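Local atomic coordinates of DyP-type peroxidase (Thermobifida cellulosilytica, PDB entry 4GS1), a protein that probably uses hydrogen peroxide to oxidise dyes and other substrates at a haem. Residues D196-N201 with D207-P212. Residues are numbered along the deposited sequence; the frame is centred on the assembly and turned at random.
Sequences DATPRN and DGTANP. With HEM (protoporphyrin IX containing Fe), chain F.
N201 meets D207, the aspartate of the GxxDG motif of dye-decolorizing peroxidases (here G204 to G208), which lies on the distal side of the haem and is implicated in peroxide activation in relatives. The amide ND2 of N201 donates to D207 OD2 over 3.0 Å, reaching it on the anti side, 30° out of the carboxylate plane. Amide and carboxylate stand almost perpendicular (88°), and with chi1 at -164° the D207 carboxylate swings away from its own amide nitrogen and toward the porphyrin, with OD2 3.8 Å from HEM CHB. An alanine at D207 would remove both carboxylate oxygens and is likely to leave N201 ND2 without this acceptor. Beyond the aspartate, a type I turn from G208 to N211 wraps one haem propionate: G208 N reaches HEM O2A at 2.7 Å, and A210 N bonds HEM O1A at 3.0 Å.

The second shell shows how a loop can position such groups. Q205 and M203 hold the amide of N201, and R319 forms a long, weak ion pair with D207 OD1, while the backbone N of D207 donates to P199 O (3.0 Å).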
# COMPACT_ATOMS: atom_id res chain seq x y z
N ASP B 196 -3.16 -14.12 16.64
CA ASP B 196 -2.04 -15.06 16.67
C ASP B 196 -2.01 -16.03 15.48
O ASP B 196 -1.05 -16.78 15.32
CB ASP B 196 -2.05 -15.88 17.98
CG ASP B 196 -1.79 -15.02 19.20
OD1 ASP B 196 -1.15 -13.96 19.07
OD2 ASP B 196 -2.23 -15.41 20.31
N ALA B 197 -3.07 -16.05 14.67
CA ALA B 197 -3.13 -16.95 13.51
C ALA B 197 -2.05 -16.59 12.50
O ALA B 197 -1.71 -15.43 12.32
CB ALA B 197 -4.49 -16.88 12.86
N THR B 198 -1.50 -17.58 11.81
CA THR B 198 -0.47 -17.20 10.85
C THR B 198 -1.10 -16.54 9.61
O THR B 198 -2.22 -16.90 9.21
CB THR B 198 0.58 -18.32 10.58
OG1 THR B 198 0.65 -18.64 9.19
CG2 THR B 198 0.26 -19.55 11.39
N PRO B 199 -0.41 -15.53 9.04
CA PRO B 199 -0.98 -14.73 7.95
C PRO B 199 -1.09 -15.51 6.65
O PRO B 199 -0.38 -16.50 6.47
CB PRO B 199 0.05 -13.61 7.77
CG PRO B 199 0.81 -13.56 9.08
CD PRO B 199 0.87 -15.00 9.52
N ARG B 200 -1.98 -15.07 5.76
CA ARG B 200 -2.11 -15.68 4.43
C ARG B 200 -1.54 -14.78 3.34
O ARG B 200 -1.39 -13.57 3.54
CB ARG B 200 -3.58 -15.99 4.13
CG ARG B 200 -4.18 -17.07 5.03
CD ARG B 200 -5.66 -17.24 4.78
NE ARG B 200 -6.27 -18.24 5.66
CZ ARG B 200 -6.54 -19.49 5.30
NH1 ARG B 200 -6.26 -19.91 4.07
NH2 ARG B 200 -7.08 -20.33 6.17
N ASN B 201 -1.23 -15.38 2.19
CA ASN B 201 -0.74 -14.62 1.04
C ASN B 201 -1.84 -14.40 -0.01
O ASN B 201 -2.99 -14.80 0.21
CB ASN B 201 0.51 -15.30 0.43
CG ASN B 201 0.21 -16.68 -0.13
OD1 ASN B 201 -0.90 -16.94 -0.61
ND2 ASN B 201 1.21 -17.56 -0.10
N ASP B 207 0.87 -18.90 5.22
CA ASP B 207 2.25 -18.78 4.77
C ASP B 207 3.13 -18.44 5.97
O ASP B 207 3.06 -17.32 6.49
CB ASP B 207 2.32 -17.69 3.67
CG ASP B 207 3.60 -17.73 2.86
OD1 ASP B 207 4.63 -18.22 3.37
OD2 ASP B 207 3.59 -17.25 1.69
N GLY B 208 3.92 -19.41 6.43
CA GLY B 208 4.79 -19.21 7.58
C GLY B 208 4.84 -20.38 8.56
O GLY B 208 5.67 -20.39 9.48
N THR B 209 3.94 -21.34 8.38
CA THR B 209 3.76 -22.46 9.33
C THR B 209 5.05 -23.15 9.75
O THR B 209 5.29 -23.38 10.95
CB THR B 209 2.80 -23.50 8.72
OG1 THR B 209 1.55 -22.84 8.42
CG2 THR B 209 2.56 -24.68 9.67
N ALA B 210 5.90 -23.48 8.78
CA ALA B 210 7.09 -24.28 9.05
C ALA B 210 8.26 -23.50 9.63
O ALA B 210 9.30 -24.09 9.91
CB ALA B 210 7.51 -25.02 7.79
N ASN B 211 8.10 -22.19 9.82
CA ASN B 211 9.14 -21.40 10.48
C ASN B 211 9.37 -21.96 11.88
O ASN B 211 8.43 -22.40 12.54
CB ASN B 211 8.72 -19.94 10.62
CG ASN B 211 8.96 -19.12 9.37
OD1 ASN B 211 9.81 -19.46 8.54
ND2 ASN B 211 8.19 -18.05 9.22
N PRO B 212 10.63 -21.94 12.34
CA PRO B 212 10.88 -22.33 13.73
C PRO B 212 10.15 -21.40 14.69
O PRO B 212 10.02 -20.20 14.41
CB PRO B 212 12.40 -22.21 13.88
CG PRO B 212 12.88 -21.43 12.68
CD PRO B 212 11.87 -21.69 11.58
CHA HEM F . 6.52 -23.42 2.62
CHB HEM F . 4.19 -20.42 -0.39
CHC HEM F . 8.40 -19.12 -2.43
CHD HEM F . 10.79 -21.79 0.85
C1A HEM F . 5.53 -22.73 1.96
C2A HEM F . 4.12 -22.88 2.21
C3A HEM F . 3.48 -22.05 1.38
C4A HEM F . 4.47 -21.35 0.59
CMA HEM F . 1.95 -21.84 1.26
CAA HEM F . 3.51 -23.84 3.26
CBA HEM F . 3.26 -23.15 4.61
CGA HEM F . 4.54 -22.83 5.34
O1A HEM F . 5.16 -23.78 5.93
O2A HEM F . 4.94 -21.64 5.37
C1B HEM F . 5.12 -19.82 -1.21
C2B HEM F . 4.82 -18.93 -2.30
C3B HEM F . 5.98 -18.57 -2.88
C4B HEM F . 7.06 -19.22 -2.16
CMB HEM F . 3.37 -18.54 -2.69
CAB HEM F . 6.22 -17.62 -4.08
CBB HEM F . 5.35 -16.66 -4.45
C1C HEM F . 9.42 -19.73 -1.71
C2C HEM F . 10.85 -19.63 -1.98
C3C HEM F . 11.51 -20.36 -1.06
C4C HEM F . 10.51 -20.97 -0.21
CMC HEM F . 11.45 -18.76 -3.10
CAC HEM F . 13.02 -20.62 -0.85
CBC HEM F . 13.96 -20.48 -1.79
C1D HEM F . 9.86 -22.44 1.63
C2D HEM F . 10.19 -23.29 2.75
C3D HEM F . 8.87 -23.80 3.28
C4D HEM F . 7.86 -23.20 2.45
CMD HEM F . 11.60 -23.64 3.30
CAD HEM F . 8.68 -24.75 4.48
CBD HEM F . 8.91 -26.19 4.04
CGD HEM F . 8.76 -27.08 5.26
O1D HEM F . 7.63 -27.62 5.47
O2D HEM F . 9.74 -27.23 6.03
NA HEM F . 5.73 -21.79 0.97
NB HEM F . 6.50 -19.99 -1.15
NC HEM F . 9.24 -20.58 -0.63
ND HEM F . 8.47 -22.41 1.48
FE HEM F . 7.49 -21.28 0.11